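Local coordinates for Lmo0135 protein (Listeria monocytogenes EGD-e, PDB 5ISU) that probably binds peptides outside the cell as the substrate-binding component of an ABC transporter, at residues A36-R39 with V40-T43. Numbering follows the deposited sequence.
Sequences ASDR and VTLT
D38 is the N-cap of helix 39-48, and its carboxylate meets T41 through both oxygens. D38 OD1 accepts from T41 OG1 at 2.5 Å, using the syn lone pair. D38 OD2 accepts the capping bond from T41 N at 3.3 Å, a longer contact that comes from above the carboxylate plane. With chi1 at 65°, CG of D38 sits between its own backbone N and carbonyl carbon, which brings the carboxylate to T41 N and OG1. The two side chains cross at about a right angle. Two bonds to T41 probably limit the rotation of the carboxylate.

Backbone bonds begin the helix. L42 N donates to D38 O at 3.1 Å, and T43 N to R39 O at 3.0 Å. T43 OG1 also donates to R39 O, at 2.6 Å, from the opposite face of the carbonyl plane, so this oxygen takes two bonds.

A36 CB touches T41 CG2 at 3.7 Å and L42 CD2 at 3.8 Å, which packs the incoming loop against the helix.

T41 OG1 donates to D38 and accepts from E29 N, and R39 NH1 forms a salt bridge with E255 of strand 248-263. P28, in the loop between strand 19-24 and helix 39-48, packs on V40 and T41.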
ATOM      1  N   ALA A  36       3.374  11.653  -5.190  1.00 47.76           N
ATOM      2  CA  ALA A  36       2.221  10.757  -5.371  1.00 47.64           C
ATOM      3  C   ALA A  36       2.001   9.787  -4.210  1.00 46.20           C
ATOM      4  O   ALA A  36       2.911   9.069  -3.842  1.00 45.48           O
ATOM      5  CB  ALA A  36       2.346   9.981  -6.676  1.00 46.82           C
ATOM      6  N   SER A  37       0.791   9.792  -3.641  1.00 46.38           N
ATOM      7  CA  SER A  37       0.445   8.876  -2.541  1.00 49.34           C
ATOM      8  C   SER A  37      -0.973   8.268  -2.626  1.00 51.64           C
ATOM      9  O   SER A  37      -1.209   7.225  -2.034  1.00 58.04           O
ATOM     10  CB  SER A  37       0.661   9.553  -1.167  1.00 51.02           C
ATOM     11  OG  SER A  37      -0.118  10.724  -1.046  1.00 53.37           O
ATOM     12  N   ASP A  38      -1.909   8.898  -3.342  1.00 51.39           N
ATOM     13  CA  ASP A  38      -3.275   8.343  -3.449  1.00 52.43           C
ATOM     14  C   ASP A  38      -3.355   7.262  -4.571  1.00 49.78           C
ATOM     15  O   ASP A  38      -2.491   7.193  -5.434  1.00 47.39           O
ATOM     16  CB  ASP A  38      -4.311   9.444  -3.691  1.00 55.28           C
ATOM     17  CG  ASP A  38      -4.121  10.130  -5.039  1.00 60.78           C
ATOM     18  OD1 ASP A  38      -3.027  10.713  -5.245  1.00 60.21           O
ATOM     19  OD2 ASP A  38      -5.053  10.086  -5.889  1.00 62.44           O
ATOM     20  N   ARG A  39      -4.407   6.445  -4.541  1.00 49.94           N
ATOM     21  CA  ARG A  39      -4.581   5.331  -5.487  1.00 51.82           C
ATOM     22  C   ARG A  39      -4.647   5.751  -6.953  1.00 47.81           C
ATOM     23  O   ARG A  39      -3.972   5.146  -7.797  1.00 46.83           O
ATOM     24  CB  ARG A  39      -5.799   4.465  -5.081  1.00 59.50           C
ATOM     25  CG  ARG A  39      -6.287   3.470  -6.137  1.00 66.47           C
ATOM     26  CD  ARG A  39      -7.280   2.430  -5.599  1.00 74.15           C
ATOM     27  NE  ARG A  39      -6.625   1.242  -5.012  1.00 77.39           N
ATOM     28  CZ  ARG A  39      -6.338   1.041  -3.722  1.00 80.35           C
ATOM     29  NH1 ARG A  39      -5.737  -0.091  -3.363  1.00 79.41           N
ATOM     30  NH2 ARG A  39      -6.638   1.939  -2.780  1.00 90.87           N
ATOM     31  N   VAL A  40      -5.385   6.816  -7.256  1.00 44.60           N
ATOM     32  CA  VAL A  40      -5.536   7.248  -8.641  1.00 43.11           C
ATOM     33  C   VAL A  40      -4.250   7.812  -9.221  1.00 39.85           C
ATOM     34  O   VAL A  40      -3.856   7.444 -10.335  1.00 39.24           O
ATOM     35  CB  VAL A  40      -6.688   8.243  -8.815  1.00 45.24           C
ATOM     36  CG1 VAL A  40      -6.794   8.672 -10.279  1.00 47.02           C
ATOM     37  CG2 VAL A  40      -7.986   7.612  -8.347  1.00 46.81           C
ATOM     38  N   THR A  41      -3.578   8.664  -8.464  1.00 39.15           N
ATOM     39  CA  THR A  41      -2.351   9.272  -8.947  1.00 39.87           C
ATOM     40  C   THR A  41      -1.274   8.212  -9.161  1.00 36.89           C
ATOM     41  O   THR A  41      -0.528   8.264 -10.147  1.00 39.33           O
ATOM     42  CB  THR A  41      -1.805  10.348  -7.970  1.00 43.13           C
ATOM     43  OG1 THR A  41      -2.824  11.298  -7.668  1.00 48.78           O
ATOM     44  CG2 THR A  41      -0.647  11.081  -8.565  1.00 44.44           C
ATOM     45  N   LEU A  42      -1.178   7.267  -8.231  1.00 34.87           N
ATOM     46  CA  LEU A  42      -0.176   6.206  -8.353  1.00 35.02           C
ATOM     47  C   LEU A  42      -0.460   5.315  -9.558  1.00 34.64           C
ATOM     48  O   LEU A  42       0.461   4.841 -10.213  1.00 35.91           O
ATOM     49  CB  LEU A  42      -0.098   5.359  -7.061  1.00 36.39           C
ATOM     50  CG  LEU A  42       0.630   6.010  -5.881  1.00 37.86           C
ATOM     51  CD1 LEU A  42       0.464   5.240  -4.573  1.00 39.31           C
ATOM     52  CD2 LEU A  42       2.108   6.184  -6.199  1.00 36.11           C
ATOM     53  N   THR A  43      -1.741   5.085  -9.830  1.00 35.79           N
ATOM     54  CA  THR A  43      -2.153   4.247 -10.940  1.00 35.91           C
ATOM     55  C   THR A  43      -1.706   4.893 -12.250  1.00 36.46           C
ATOM     56  O   THR A  43      -1.169   4.222 -13.127  1.00 34.56           O
ATOM     57  CB  THR A  43      -3.689   4.052 -10.929  1.00 38.14           C
ATOM     58  OG1 THR A  43      -4.080   3.415  -9.717  1.00 37.21           O
ATOM     59  CG2 THR A  43      -4.168   3.195 -12.103  1.00 37.91           C
TER